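GTPase activator-like protein (Chaetomium thermophilum, PDB 5HIU) forms the helical N-terminal part of TSC2, a protein that as a whole probably acts as a GTPase activator. Local coordinates at residues Arg130-Phe135 and Lys196-Phe201; Glu138-Leu143 and Lys192-Phe197; Leu142-Leu147 and Ala208-Met213; Gln149-Ala154 and Lys182-Leu187. All coordinates share one frame; numbering follows the deposited sequence.

Interaction 1: Arg130-Phe135 and Lys196-Phe201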
loop_
_atom_site.group_PDB
_atom_site.type_symbol
_atom_site.label_atom_id
_atom_site.label_comp_id
_atom_site.label_asym_id
_atom_site.label_seq_id
_atom_site.Cartn_x
_atom_site.Cartn_y
_atom_site.Cartn_z
ATOM N N ARG A 130 2.050 20.403 0.699
ATOM C CA ARG A 130 2.254 21.076 1.972
ATOM C C ARG A 130 1.168 22.056 2.257
ATOM O O ARG A 130 0.749 22.171 3.390
ATOM C CB ARG A 130 3.582 21.822 1.977
ATOM C CG ARG A 130 4.773 20.884 1.995
ATOM C CD ARG A 130 6.082 21.644 1.938
ATOM N NE ARG A 130 7.227 20.743 1.941
ATOM C CZ ARG A 130 7.891 20.343 3.025
ATOM N NH1 ARG A 130 7.567 20.751 4.254
ATOM N NH2 ARG A 130 8.908 19.508 2.876
ATOM N N ASN A 131 0.726 22.776 1.230
ATOM C CA ASN A 131 -0.232 23.872 1.389
ATOM C C ASN A 131 -1.445 23.681 0.505
ATOM O O ASN A 131 -1.335 23.679 -0.694
ATOM C CB ASN A 131 0.420 25.205 1.060
ATOM C CG ASN A 131 -0.549 26.376 1.173
ATOM O OD1 ASN A 131 -1.645 26.259 1.727
ATOM N ND2 ASN A 131 -0.144 27.513 0.645
ATOM N N ILE A 132 -2.603 23.513 1.124
ATOM C CA ILE A 132 -3.850 23.316 0.412
ATOM C C ILE A 132 -4.907 24.327 0.880
ATOM O O ILE A 132 -6.128 24.091 0.749
ATOM C CB ILE A 132 -4.356 21.872 0.582
ATOM C CG1 ILE A 132 -4.868 21.593 1.996
ATOM C CG2 ILE A 132 -3.238 20.911 0.243
ATOM C CD1 ILE A 132 -5.774 20.377 2.083
ATOM N N ALA A 133 -4.429 25.446 1.417
ATOM C CA ALA A 133 -5.302 26.533 1.779
ATOM C C ALA A 133 -6.026 27.059 0.534
ATOM O O ALA A 133 -5.404 27.283 -0.544
ATOM C CB ALA A 133 -4.512 27.645 2.439
ATOM N N GLY A 134 -7.343 27.218 0.692
ATOM C CA GLY A 134 -8.227 27.598 -0.402
ATOM C C GLY A 134 -9.066 26.453 -0.933
ATOM O O GLY A 134 -10.097 26.670 -1.594
ATOM N N PHE A 135 -8.591 25.240 -0.695
ATOM C CA PHE A 135 -9.266 24.027 -1.130
ATOM C C PHE A 135 -8.998 22.898 -0.117
ATOM O O PHE A 135 -9.024 21.723 -0.455
ATOM C CB PHE A 135 -8.836 23.661 -2.566
ATOM C CG PHE A 135 -7.356 23.811 -2.819
ATOM C CD1 PHE A 135 -6.792 25.060 -3.040
ATOM C CD2 PHE A 135 -6.527 22.706 -2.833
ATOM C CE1 PHE A 135 -5.428 25.208 -3.256
ATOM C CE2 PHE A 135 -5.159 22.841 -3.047
ATOM C CZ PHE A 135 -4.608 24.094 -3.263
ATOM N N LYS A 196 0.768 13.360 4.581
ATOM C CA LYS A 196 1.784 13.736 5.546
ATOM C C LYS A 196 1.487 15.098 6.138
ATOM O O LYS A 196 1.422 15.239 7.361
ATOM C CB LYS A 196 3.169 13.728 4.899
ATOM C CG LYS A 196 4.256 14.215 5.825
ATOM C CD LYS A 196 5.644 13.748 5.451
ATOM C CE LYS A 196 6.689 14.573 6.206
ATOM N NZ LYS A 196 8.097 14.079 6.084
ATOM N N PHE A 197 1.284 16.082 5.267
ATOM C CA PHE A 197 1.140 17.483 5.690
ATOM C C PHE A 197 -0.270 17.964 6.012
ATOM O O PHE A 197 -0.404 18.985 6.646
ATOM C CB PHE A 197 1.741 18.413 4.644
ATOM C CG PHE A 197 3.218 18.247 4.483
ATOM C CD1 PHE A 197 4.081 18.632 5.491
ATOM C CD2 PHE A 197 3.752 17.681 3.323
ATOM C CE1 PHE A 197 5.450 18.472 5.352
ATOM C CE2 PHE A 197 5.125 17.521 3.170
ATOM C CZ PHE A 197 5.972 17.920 4.190
ATOM N N ASN A 198 -1.312 17.245 5.614
ATOM C CA ASN A 198 -2.666 17.815 5.665
ATOM C C ASN A 198 -3.754 16.776 5.831
ATOM O O ASN A 198 -4.854 16.929 5.294
ATOM C CB ASN A 198 -2.943 18.596 4.361
ATOM C CG ASN A 198 -2.277 19.938 4.335
ATOM O OD1 ASN A 198 -2.487 20.733 5.218
ATOM N ND2 ASN A 198 -1.483 20.197 3.327
ATOM N N PHE A 199 -3.456 15.724 6.576
ATOM C CA PHE A 199 -4.442 14.687 6.842
ATOM C C PHE A 199 -5.640 15.163 7.675
ATOM O O PHE A 199 -6.734 14.616 7.548
ATOM C CB PHE A 199 -3.819 13.463 7.526
ATOM C CG PHE A 199 -4.820 12.392 7.781
ATOM C CD1 PHE A 199 -5.215 11.546 6.755
ATOM C CD2 PHE A 199 -5.436 12.293 8.995
ATOM C CE1 PHE A 199 -6.182 10.580 6.967
ATOM C CE2 PHE A 199 -6.399 11.330 9.216
ATOM C CZ PHE A 199 -6.777 10.472 8.201
ATOM N N LYS A 200 -5.454 16.161 8.532
ATOM C CA LYS A 200 -6.582 16.681 9.317
ATOM C C LYS A 200 -7.778 17.095 8.462
ATOM O O LYS A 200 -8.907 16.984 8.908
ATOM C CB LYS A 200 -6.151 17.862 10.181
ATOM C CG LYS A 200 -5.792 19.114 9.402
ATOM C CD LYS A 200 -5.262 20.197 10.324
ATOM C CE LYS A 200 -6.378 20.857 11.104
ATOM N NZ LYS A 200 -5.800 21.855 12.032
ATOM N N PHE A 201 -7.530 17.559 7.234
ATOM C CA PHE A 201 -8.616 17.960 6.320
ATOM C C PHE A 201 -9.210 16.803 5.524
ATOM O O PHE A 201 -10.076 16.999 4.644
ATOM C CB PHE A 201 -8.123 19.028 5.370
ATOM C CG PHE A 201 -7.481 20.174 6.066
ATOM C CD1 PHE A 201 -8.249 21.064 6.791
ATOM C CD2 PHE A 201 -6.102 20.348 6.021
ATOM C CE1 PHE A 201 -7.659 22.117 7.433
ATOM C CE2 PHE A 201 -5.508 21.411 6.672
ATOM C CZ PHE A 201 -6.294 22.299 7.383
#
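R130 and F197 both carry CG anti to the carbonyl carbon and beside the backbone N (chi1 -70° in R130), and beyond CG the arginine chain runs extended as far as NE. The chain passes over one face of the F197 ring, R130 CG lying 3.7 Å from the ring centroid in a CH-pi contact. Further out, F197 CZ sits 3.2 Å above the guanidinium plane, over its centre. The two planes are 38° apart, so this is packing of one flat group on another at a tilt, not a parallel stack. K196 CG covers the opposite face of the F197 ring. The one hydrogen bond between the segments is weak: the N198 side-chain amide, through ND2, donates to the backbone R130 O (3.0 Å, N-H...O 148°). Its stronger partner is G129 O, so two successive carbonyls hold the amide. I132 meets N198 tip to tip, with I132 CG2 3.6 Å from N198 ND2, and I132 CD1 lies 4.0 Å from F201 CD2. The loop has its own internal order: N131 OD1 accepts from A133 N in an Asx turn, and a type II turn runs from I132 to F135. The contact joins the link between helices 115-126 and 139-163 to the C-terminal end of helix 179-198; the loop also packs on helix 115-126, through I132 and F135, and on helix 96-107, through N131, A133 and F135.

Interaction 2: Glu138-Leu143 and Lys192-Phe197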
loop_
_atom_site.group_PDB
_atom_site.type_symbol
_atom_site.label_atom_id
_atom_site.label_comp_id
_atom_site.label_asym_id
_atom_site.label_seq_id
_atom_site.Cartn_x
_atom_site.Cartn_y
_atom_site.Cartn_z
ATOM N N GLU A 138 -11.570 20.320 -0.576
ATOM C CA GLU A 138 -11.715 19.766 -1.931
ATOM C C GLU A 138 -10.580 18.835 -2.366
ATOM O O GLU A 138 -10.733 18.056 -3.304
ATOM C CB GLU A 138 -11.833 20.903 -2.970
ATOM C CG GLU A 138 -13.089 21.757 -2.855
ATOM C CD GLU A 138 -12.837 23.103 -2.202
ATOM O OE1 GLU A 138 -12.373 23.110 -1.044
ATOM O OE2 GLU A 138 -13.126 24.157 -2.845
ATOM N N MET A 139 -9.447 18.940 -1.687
ATOM C CA MET A 139 -8.223 18.299 -2.088
ATOM C C MET A 139 -8.288 16.794 -2.153
ATOM O O MET A 139 -7.911 16.232 -3.164
ATOM C CB MET A 139 -7.117 18.682 -1.118
ATOM C CG MET A 139 -5.726 18.302 -1.584
ATOM S SD MET A 139 -5.327 19.009 -3.189
ATOM C CE MET A 139 -3.649 18.413 -3.332
ATOM N N PHE A 140 -8.730 16.145 -1.080
ATOM C CA PHE A 140 -8.684 14.666 -0.979
ATOM C C PHE A 140 -9.644 13.930 -1.912
ATOM O O PHE A 140 -9.267 12.920 -2.531
ATOM C CB PHE A 140 -8.889 14.192 0.469
ATOM C CG PHE A 140 -7.644 14.268 1.293
ATOM C CD1 PHE A 140 -6.694 13.263 1.228
ATOM C CD2 PHE A 140 -7.394 15.359 2.091
ATOM C CE1 PHE A 140 -5.523 13.345 1.966
ATOM C CE2 PHE A 140 -6.226 15.446 2.828
ATOM C CZ PHE A 140 -5.286 14.437 2.767
ATOM N N PRO A 141 -10.885 14.420 -2.012
ATOM C CA PRO A 141 -11.781 13.880 -3.016
ATOM C C PRO A 141 -11.248 14.018 -4.427
ATOM O O PRO A 141 -11.525 13.163 -5.271
ATOM C CB PRO A 141 -13.039 14.731 -2.849
ATOM C CG PRO A 141 -13.049 15.073 -1.398
ATOM C CD PRO A 141 -11.599 15.290 -1.055
ATOM N N LEU A 142 -10.509 15.097 -4.685
ATOM C CA LEU A 142 -9.929 15.297 -5.987
ATOM C C LEU A 142 -8.844 14.259 -6.239
ATOM O O LEU A 142 -8.823 13.638 -7.315
ATOM C CB LEU A 142 -9.355 16.692 -6.130
ATOM C CG LEU A 142 -8.617 16.816 -7.468
ATOM C CD1 LEU A 142 -9.609 17.093 -8.574
ATOM C CD2 LEU A 142 -7.512 17.863 -7.418
ATOM N N LEU A 143 -7.950 14.066 -5.264
ATOM C CA LEU A 143 -6.872 13.068 -5.410
ATOM C C LEU A 143 -7.438 11.686 -5.669
ATOM O O LEU A 143 -6.947 10.938 -6.516
ATOM C CB LEU A 143 -5.996 12.990 -4.167
ATOM C CG LEU A 143 -5.230 14.260 -3.814
ATOM C CD1 LEU A 143 -4.570 14.079 -2.462
ATOM C CD2 LEU A 143 -4.211 14.653 -4.869
ATOM N N LYS A 192 0.764 10.646 -1.046
ATOM C CA LYS A 192 1.600 10.426 0.135
ATOM C C LYS A 192 1.891 11.758 0.869
ATOM O O LYS A 192 1.752 11.836 2.079
ATOM C CB LYS A 192 2.892 9.722 -0.293
ATOM C CG LYS A 192 3.811 9.259 0.813
ATOM C CD LYS A 192 5.207 8.965 0.259
ATOM C CE LYS A 192 6.271 8.925 1.358
ATOM N NZ LYS A 192 7.599 8.480 0.854
ATOM N N ASP A 193 2.253 12.805 0.135
ATOM C CA ASP A 193 2.652 14.077 0.754
ATOM C C ASP A 193 1.492 14.886 1.332
ATOM O O ASP A 193 1.641 15.599 2.349
ATOM C CB ASP A 193 3.385 14.932 -0.255
ATOM C CG ASP A 193 4.699 14.315 -0.672
ATOM O OD1 ASP A 193 5.108 13.322 -0.034
ATOM O OD2 ASP A 193 5.324 14.818 -1.626
ATOM N N VAL A 194 0.334 14.779 0.687
ATOM C CA VAL A 194 -0.822 15.498 1.149
ATOM C C VAL A 194 -1.257 14.880 2.465
ATOM O O VAL A 194 -1.616 15.586 3.383
ATOM C CB VAL A 194 -1.907 15.533 0.071
ATOM C CG1 VAL A 194 -3.192 16.123 0.622
ATOM C CG2 VAL A 194 -1.426 16.393 -1.095
ATOM N N ILE A 195 -1.162 13.562 2.568
ATOM C CA ILE A 195 -1.460 12.846 3.806
ATOM C C ILE A 195 -0.514 13.307 4.903
ATOM O O ILE A 195 -0.940 13.660 5.999
ATOM C CB ILE A 195 -1.407 11.321 3.590
ATOM C CG1 ILE A 195 -2.708 10.864 2.918
ATOM C CG2 ILE A 195 -1.274 10.588 4.909
ATOM C CD1 ILE A 195 -2.691 9.477 2.317
ATOM N N LYS A 196 0.768 13.360 4.581
ATOM C CA LYS A 196 1.784 13.736 5.546
ATOM C C LYS A 196 1.487 15.098 6.138
ATOM O O LYS A 196 1.422 15.239 7.361
ATOM C CB LYS A 196 3.169 13.728 4.899
ATOM C CG LYS A 196 4.256 14.215 5.825
ATOM C CD LYS A 196 5.644 13.748 5.451
ATOM C CE LYS A 196 6.689 14.573 6.206
ATOM N NZ LYS A 196 8.097 14.079 6.084
ATOM N N PHE A 197 1.284 16.082 5.267
ATOM C CA PHE A 197 1.140 17.483 5.690
ATOM C C PHE A 197 -0.270 17.964 6.012
ATOM O O PHE A 197 -0.404 18.985 6.646
ATOM C CB PHE A 197 1.741 18.413 4.644
ATOM C CG PHE A 197 3.218 18.247 4.483
ATOM C CD1 PHE A 197 4.081 18.632 5.491
ATOM C CD2 PHE A 197 3.752 17.681 3.323
ATOM C CE1 PHE A 197 5.450 18.472 5.352
ATOM C CE2 PHE A 197 5.125 17.521 3.170
ATOM C CZ PHE A 197 5.972 17.920 4.190
#
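V194 faces M139, F140 and L143 across an antiparallel helix pair, part of an elongated all-helical chain whose architecture is consistent with an alpha-solenoid. The segment axes, at 159° between their N-to-C directions, stay 11.3 Å apart at closest approach. The nearest CA atoms, those of F140 and V194, are 8.2 Å from each other. At that spacing the gap is bridged by large side chains, and every residue that touches is buried. V194 is the central piece. Its CG1 stands anti to the backbone N (chi1 172°), and three residues of helix 139-163 gather round this methyl. L143 comes tip to tip, its CD1 3.9 Å from V194 CG1, and M139 CG lies 4.0 Å from the same atom. The methionine chain is bent at chi2, and its end, M139 CE, lies 3.7 Å from the other methyl, V194 CG2. The F140 ring approaches with its tip and, at its edge and in plane, meets I195 CG1, 3.9 Å from F140 CE1. Beyond the pair, F140 also touches V206, and I195 touches L210, both on helix 204-219, so the layer continues into the next helix. I195 also touches S236 and L237 of helix 224-240. The tightest approach is F140 CZ to V194 CG1, 3.4 Å, at an oblique angle to the ring.

Interaction 3: Leu142-Leu147 and Ala208-Met213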
loop_
_atom_site.group_PDB
_atom_site.type_symbol
_atom_site.label_atom_id
_atom_site.label_comp_id
_atom_site.label_asym_id
_atom_site.label_seq_id
_atom_site.Cartn_x
_atom_site.Cartn_y
_atom_site.Cartn_z
ATOM N N LEU A 142 -10.509 15.097 -4.685
ATOM C CA LEU A 142 -9.929 15.297 -5.987
ATOM C C LEU A 142 -8.844 14.259 -6.239
ATOM O O LEU A 142 -8.823 13.638 -7.315
ATOM C CB LEU A 142 -9.355 16.692 -6.130
ATOM C CG LEU A 142 -8.617 16.816 -7.468
ATOM C CD1 LEU A 142 -9.609 17.093 -8.574
ATOM C CD2 LEU A 142 -7.512 17.863 -7.418
ATOM N N LEU A 143 -7.950 14.066 -5.264
ATOM C CA LEU A 143 -6.872 13.068 -5.410
ATOM C C LEU A 143 -7.438 11.686 -5.669
ATOM O O LEU A 143 -6.947 10.938 -6.516
ATOM C CB LEU A 143 -5.996 12.990 -4.167
ATOM C CG LEU A 143 -5.230 14.260 -3.814
ATOM C CD1 LEU A 143 -4.570 14.079 -2.462
ATOM C CD2 LEU A 143 -4.211 14.653 -4.869
ATOM N N THR A 144 -8.471 11.340 -4.921
ATOM C CA THR A 144 -9.093 10.046 -5.079
ATOM C C THR A 144 -9.653 9.903 -6.475
ATOM O O THR A 144 -9.571 8.846 -7.081
ATOM C CB THR A 144 -10.197 9.859 -4.038
ATOM O OG1 THR A 144 -9.600 9.890 -2.730
ATOM C CG2 THR A 144 -10.952 8.535 -4.264
ATOM N N LEU A 145 -10.226 10.971 -6.990
ATOM C CA LEU A 145 -10.774 10.948 -8.334
ATOM C C LEU A 145 -9.642 10.680 -9.328
ATOM O O LEU A 145 -9.663 9.729 -10.105
ATOM C CB LEU A 145 -11.447 12.281 -8.608
ATOM C CG LEU A 145 -12.128 12.502 -9.954
ATOM C CD1 LEU A 145 -12.817 11.241 -10.461
ATOM C CD2 LEU A 145 -13.103 13.671 -9.804
ATOM N N TRP A 146 -8.621 11.510 -9.244
ATOM C CA TRP A 146 -7.467 11.401 -10.108
ATOM C C TRP A 146 -6.750 10.043 -10.054
ATOM O O TRP A 146 -6.155 9.625 -11.042
ATOM C CB TRP A 146 -6.494 12.519 -9.733
ATOM C CG TRP A 146 -6.874 13.838 -10.279
ATOM C CD1 TRP A 146 -8.033 14.173 -10.918
ATOM C CD2 TRP A 146 -6.082 15.011 -10.244
ATOM N NE1 TRP A 146 -7.997 15.490 -11.284
ATOM C CE2 TRP A 146 -6.806 16.023 -10.885
ATOM C CE3 TRP A 146 -4.821 15.300 -9.739
ATOM C CZ2 TRP A 146 -6.324 17.301 -11.020
ATOM C CZ3 TRP A 146 -4.342 16.571 -9.869
ATOM C CH2 TRP A 146 -5.087 17.560 -10.518
ATOM N N LEU A 147 -6.783 9.376 -8.905
ATOM C CA LEU A 147 -6.178 8.062 -8.782
ATOM C C LEU A 147 -6.863 7.100 -9.715
ATOM O O LEU A 147 -6.212 6.323 -10.413
ATOM C CB LEU A 147 -6.331 7.506 -7.366
ATOM C CG LEU A 147 -5.139 7.585 -6.438
ATOM C CD1 LEU A 147 -5.556 6.983 -5.104
ATOM C CD2 LEU A 147 -3.951 6.846 -7.010
ATOM N N ALA A 208 -11.918 6.417 3.622
ATOM C CA ALA A 208 -12.531 5.151 3.247
ATOM C C ALA A 208 -12.441 5.006 1.731
ATOM O O ALA A 208 -11.980 3.979 1.226
ATOM C CB ALA A 208 -13.969 5.098 3.714
ATOM N N GLY A 209 -12.815 6.056 1.004
ATOM C CA GLY A 209 -12.707 6.029 -0.448
ATOM C C GLY A 209 -11.266 5.843 -0.927
ATOM O O GLY A 209 -10.962 5.059 -1.846
ATOM N N LEU A 210 -10.358 6.578 -0.315
ATOM C CA LEU A 210 -8.995 6.540 -0.772
ATOM C C LEU A 210 -8.433 5.138 -0.562
ATOM O O LEU A 210 -7.858 4.570 -1.476
ATOM C CB LEU A 210 -8.173 7.589 -0.050
ATOM C CG LEU A 210 -6.684 7.511 -0.331
ATOM C CD1 LEU A 210 -6.354 7.554 -1.824
ATOM C CD2 LEU A 210 -6.019 8.651 0.415
ATOM N N ILE A 211 -8.650 4.577 0.627
ATOM C CA ILE A 211 -8.177 3.239 0.950
ATOM C C ILE A 211 -8.644 2.212 -0.063
ATOM O O ILE A 211 -7.819 1.454 -0.583
ATOM C CB ILE A 211 -8.616 2.811 2.361
ATOM C CG1 ILE A 211 -7.791 3.557 3.412
ATOM C CG2 ILE A 211 -8.432 1.315 2.566
ATOM C CD1 ILE A 211 -8.504 3.717 4.742
ATOM N N ASP A 212 -9.954 2.186 -0.341
ATOM C CA ASP A 212 -10.520 1.269 -1.351
ATOM C C ASP A 212 -9.775 1.347 -2.669
ATOM O O ASP A 212 -9.441 0.333 -3.282
ATOM C CB ASP A 212 -11.994 1.594 -1.658
ATOM C CG ASP A 212 -12.903 1.347 -0.495
ATOM O OD1 ASP A 212 -12.451 0.791 0.522
ATOM O OD2 ASP A 212 -14.085 1.723 -0.590
ATOM N N MET A 213 -9.546 2.566 -3.113
ATOM C CA MET A 213 -8.903 2.796 -4.393
ATOM C C MET A 213 -7.485 2.189 -4.426
ATOM O O MET A 213 -7.099 1.554 -5.417
ATOM C CB MET A 213 -8.858 4.306 -4.641
ATOM C CG MET A 213 -8.463 4.754 -6.029
ATOM S SD MET A 213 -9.631 4.204 -7.269
ATOM C CE MET A 213 -8.728 2.861 -8.054
#
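T144 and L147 meet L210 and M213 without any flat group between them; the one aromatic ring in the two segments, that of W146, takes no part. L142 CD2 lies 3.8 Å above one face of the indole, offset toward the rim, and F115 packs with it edge-to-face, so the ring serves the junction with helix 115-126. On the contact itself the segment axes run nearly parallel, 20° apart and 9.6 Å at closest approach. The closest backbone point is T144 with L210, their CA atoms 5.6 Å apart. T144, a short residue, sits at this point; next to L210, G209 adds no side chain, and T144 CG2 lies 4.2 Å from G209 O. T144 OG1 rests 3.8 Å from L210 CB. L210 CG stands anti to the backbone N (chi1 172°), and the end of the side chain comes nearer the other helix than its first bond suggests. There L210 CD1 meets L147 CD1 at 3.4 Å, a tight methyl contact in which the two side chains cross at about a right angle. M213 slides past L147 in the opposite direction, its CG 3.7 Å from L147 CB. D212 forms a salt bridge with K247 of helix 245-261. Because the T144 hydroxyl is hydrogen-bonded to F140 O within its own helix, it touches L210 only by packing. The pairing rests on van der Waals packing, mostly of apolar groups, with no hydrogen bond between the segments.

Interaction 4: Gln149-Ala154 and Lys182-Leu187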
loop_
_atom_site.group_PDB
_atom_site.type_symbol
_atom_site.label_atom_id
_atom_site.label_comp_id
_atom_site.label_asym_id
_atom_site.label_seq_id
_atom_site.Cartn_x
_atom_site.Cartn_y
_atom_site.Cartn_z
ATOM N N GLN A 149 -8.718 7.820 -12.370
ATOM C CA GLN A 149 -8.343 8.221 -13.710
ATOM C C GLN A 149 -6.953 7.720 -14.011
ATOM O O GLN A 149 -6.748 7.032 -15.020
ATOM C CB GLN A 149 -8.336 9.737 -13.855
ATOM C CG GLN A 149 -9.692 10.381 -14.104
ATOM C CD GLN A 149 -9.576 11.870 -14.428
ATOM O OE1 GLN A 149 -8.527 12.360 -14.908
ATOM N NE2 GLN A 149 -10.655 12.607 -14.163
ATOM N N ALA A 150 -5.999 8.047 -13.137
ATOM C CA ALA A 150 -4.588 7.862 -13.487
ATOM C C ALA A 150 -4.262 6.392 -13.629
ATOM O O ALA A 150 -3.620 5.964 -14.592
ATOM C CB ALA A 150 -3.666 8.507 -12.475
ATOM N N TYR A 151 -4.731 5.610 -12.679
ATOM C CA TYR A 151 -4.537 4.189 -12.772
ATOM C C TYR A 151 -5.177 3.623 -14.056
ATOM O O TYR A 151 -4.488 2.983 -14.850
ATOM C CB TYR A 151 -5.070 3.471 -11.543
ATOM C CG TYR A 151 -4.935 2.006 -11.751
ATOM C CD1 TYR A 151 -3.679 1.428 -11.806
ATOM C CD2 TYR A 151 -6.047 1.208 -11.973
ATOM C CE1 TYR A 151 -3.526 0.083 -12.015
ATOM C CE2 TYR A 151 -5.909 -0.149 -12.190
ATOM C CZ TYR A 151 -4.644 -0.705 -12.206
ATOM O OH TYR A 151 -4.490 -2.045 -12.443
ATOM N N ARG A 152 -6.470 3.883 -14.259
ATOM C CA ARG A 152 -7.182 3.445 -15.481
ATOM C C ARG A 152 -6.348 3.681 -16.742
ATOM O O ARG A 152 -6.204 2.784 -17.572
ATOM C CB ARG A 152 -8.532 4.157 -15.616
ATOM C CG ARG A 152 -9.487 3.501 -16.607
ATOM C CD ARG A 152 -10.949 3.794 -16.284
ATOM N NE ARG A 152 -11.313 3.316 -14.942
ATOM C CZ ARG A 152 -12.117 2.285 -14.662
ATOM N NH1 ARG A 152 -12.705 1.580 -15.624
ATOM N NH2 ARG A 152 -12.351 1.963 -13.388
ATOM N N ALA A 153 -5.773 4.877 -16.855
ATOM C CA ALA A 153 -4.980 5.238 -18.027
ATOM C C ALA A 153 -3.631 4.531 -18.084
ATOM O O ALA A 153 -3.056 4.371 -19.157
ATOM C CB ALA A 153 -4.781 6.742 -18.099
ATOM N N ALA A 154 -3.099 4.114 -16.946
ATOM C CA ALA A 154 -1.842 3.375 -16.989
ATOM C C ALA A 154 -2.108 1.956 -17.407
ATOM O O ALA A 154 -1.355 1.397 -18.188
ATOM C CB ALA A 154 -1.132 3.411 -15.649
ATOM N N LYS A 182 4.374 7.235 -15.475
ATOM C CA LYS A 182 5.074 8.325 -14.827
ATOM C C LYS A 182 4.102 9.220 -14.119
ATOM O O LYS A 182 4.376 9.649 -12.996
ATOM C CB LYS A 182 5.904 9.103 -15.840
ATOM C CG LYS A 182 7.067 8.276 -16.384
ATOM C CD LYS A 182 7.433 8.640 -17.805
ATOM C CE LYS A 182 8.787 8.058 -18.174
ATOM N NZ LYS A 182 9.061 8.104 -19.639
ATOM N N ASN A 183 2.961 9.478 -14.765
ATOM C CA ASN A 183 1.888 10.289 -14.178
ATOM C C ASN A 183 1.386 9.685 -12.876
ATOM O O ASN A 183 1.221 10.373 -11.869
ATOM C CB ASN A 183 0.707 10.389 -15.135
ATOM C CG ASN A 183 0.922 11.407 -16.227
ATOM O OD1 ASN A 183 1.916 12.104 -16.238
ATOM N ND2 ASN A 183 -0.035 11.511 -17.147
ATOM N N LEU A 184 1.140 8.381 -12.934
ATOM C CA LEU A 184 0.656 7.605 -11.806
ATOM C C LEU A 184 1.654 7.649 -10.635
ATOM O O LEU A 184 1.273 7.899 -9.511
ATOM C CB LEU A 184 0.377 6.173 -12.274
ATOM C CG LEU A 184 -0.191 5.188 -11.255
ATOM C CD1 LEU A 184 -1.550 5.630 -10.742
ATOM C CD2 LEU A 184 -0.270 3.776 -11.846
ATOM N N SER A 185 2.936 7.459 -10.899
ATOM C CA SER A 185 3.910 7.579 -9.817
ATOM C C SER A 185 3.817 8.905 -9.148
ATOM O O SER A 185 3.809 8.987 -7.940
ATOM C CB SER A 185 5.310 7.430 -10.339
ATOM O OG SER A 185 5.412 6.173 -10.925
ATOM N N GLN A 186 3.766 9.952 -9.952
ATOM C CA GLN A 186 3.893 11.280 -9.438
ATOM C C GLN A 186 2.678 11.649 -8.595
ATOM O O GLN A 186 2.801 12.365 -7.583
ATOM C CB GLN A 186 4.071 12.259 -10.570
ATOM C CG GLN A 186 4.353 13.648 -10.050
ATOM C CD GLN A 186 4.826 14.587 -11.115
ATOM O OE1 GLN A 186 4.872 14.237 -12.290
ATOM N NE2 GLN A 186 5.184 15.797 -10.711
ATOM N N LEU A 187 1.522 11.123 -8.996
ATOM C CA LEU A 187 0.315 11.277 -8.238
ATOM C C LEU A 187 0.372 10.530 -6.889
ATOM O O LEU A 187 -0.004 11.099 -5.849
ATOM C CB LEU A 187 -0.882 10.809 -9.082
ATOM C CG LEU A 187 -2.265 10.822 -8.450
ATOM C CD1 LEU A 187 -2.713 12.205 -8.021
ATOM C CD2 LEU A 187 -3.238 10.266 -9.460
#
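A150 and L184 mark the closest backbone approach, 5.5 Å between their CA atoms, of two helical segments whose axes come within 9.0 Å and whose N-to-C directions differ by 152°. Alanines on helix 139-163 make this closeness possible: A150 and A154 lie one turn apart and each offers only a methyl. L184 fills the groove beside them. Its CG is anti to the backbone N (chi1 -178°), and the two methyls then divide the work. L184 CD1 settles over the backbone, 3.7 Å from Y151 N, and also reaches A150 CB at 4.0 Å. L184 CD2 reaches one turn on, to A154 CB at 3.9 Å, and touches the edge of the Y151 ring near its plane, 4.1 Å from Y151 CD1. L184 and Y151 thus lie side by side, pointing the same way. One turn along helix 179-198, L187 CD2 presses on A150 CB at 3.5 Å, so this alanine methyl is held by two leucines. All five touching residues are buried, and the side-chain contacts are all apolar. Polar groups nearby are paired outside the two segments: Q186 NE2 bonds to E123 of helix 115-126, and Y151 OH makes a weak bond to L220 O. The arrangement is a close-packed antiparallel hairpin of successive helices, consistent with the helix hairpins of an alpha-solenoid, here with the connection between the helices partly unmodelled.

In the fold
From the N terminus, the loop 130-135 comes first: interaction 1 brings it against the end of helix 179-198, closing a loop of 60 residues. Helix 139-163 then runs through the other three contacts. Interaction 2 ends on the same stretch as interaction 1, sharing K196 and F197, and touches it through F140 on N198 and M139 on I132. Interaction 3 starts where interaction 2 starts, sharing L142 and L143, but reaches on to helix 204-219, so it crosses interaction 1 along the chain. Interaction 4, the shortest closure, nests inside the loops of all three. Interactions 2 and 4 pin helices 139-163 and 179-198 together at points about 15 Å apart, centre to centre; interaction 3 adds the third helix.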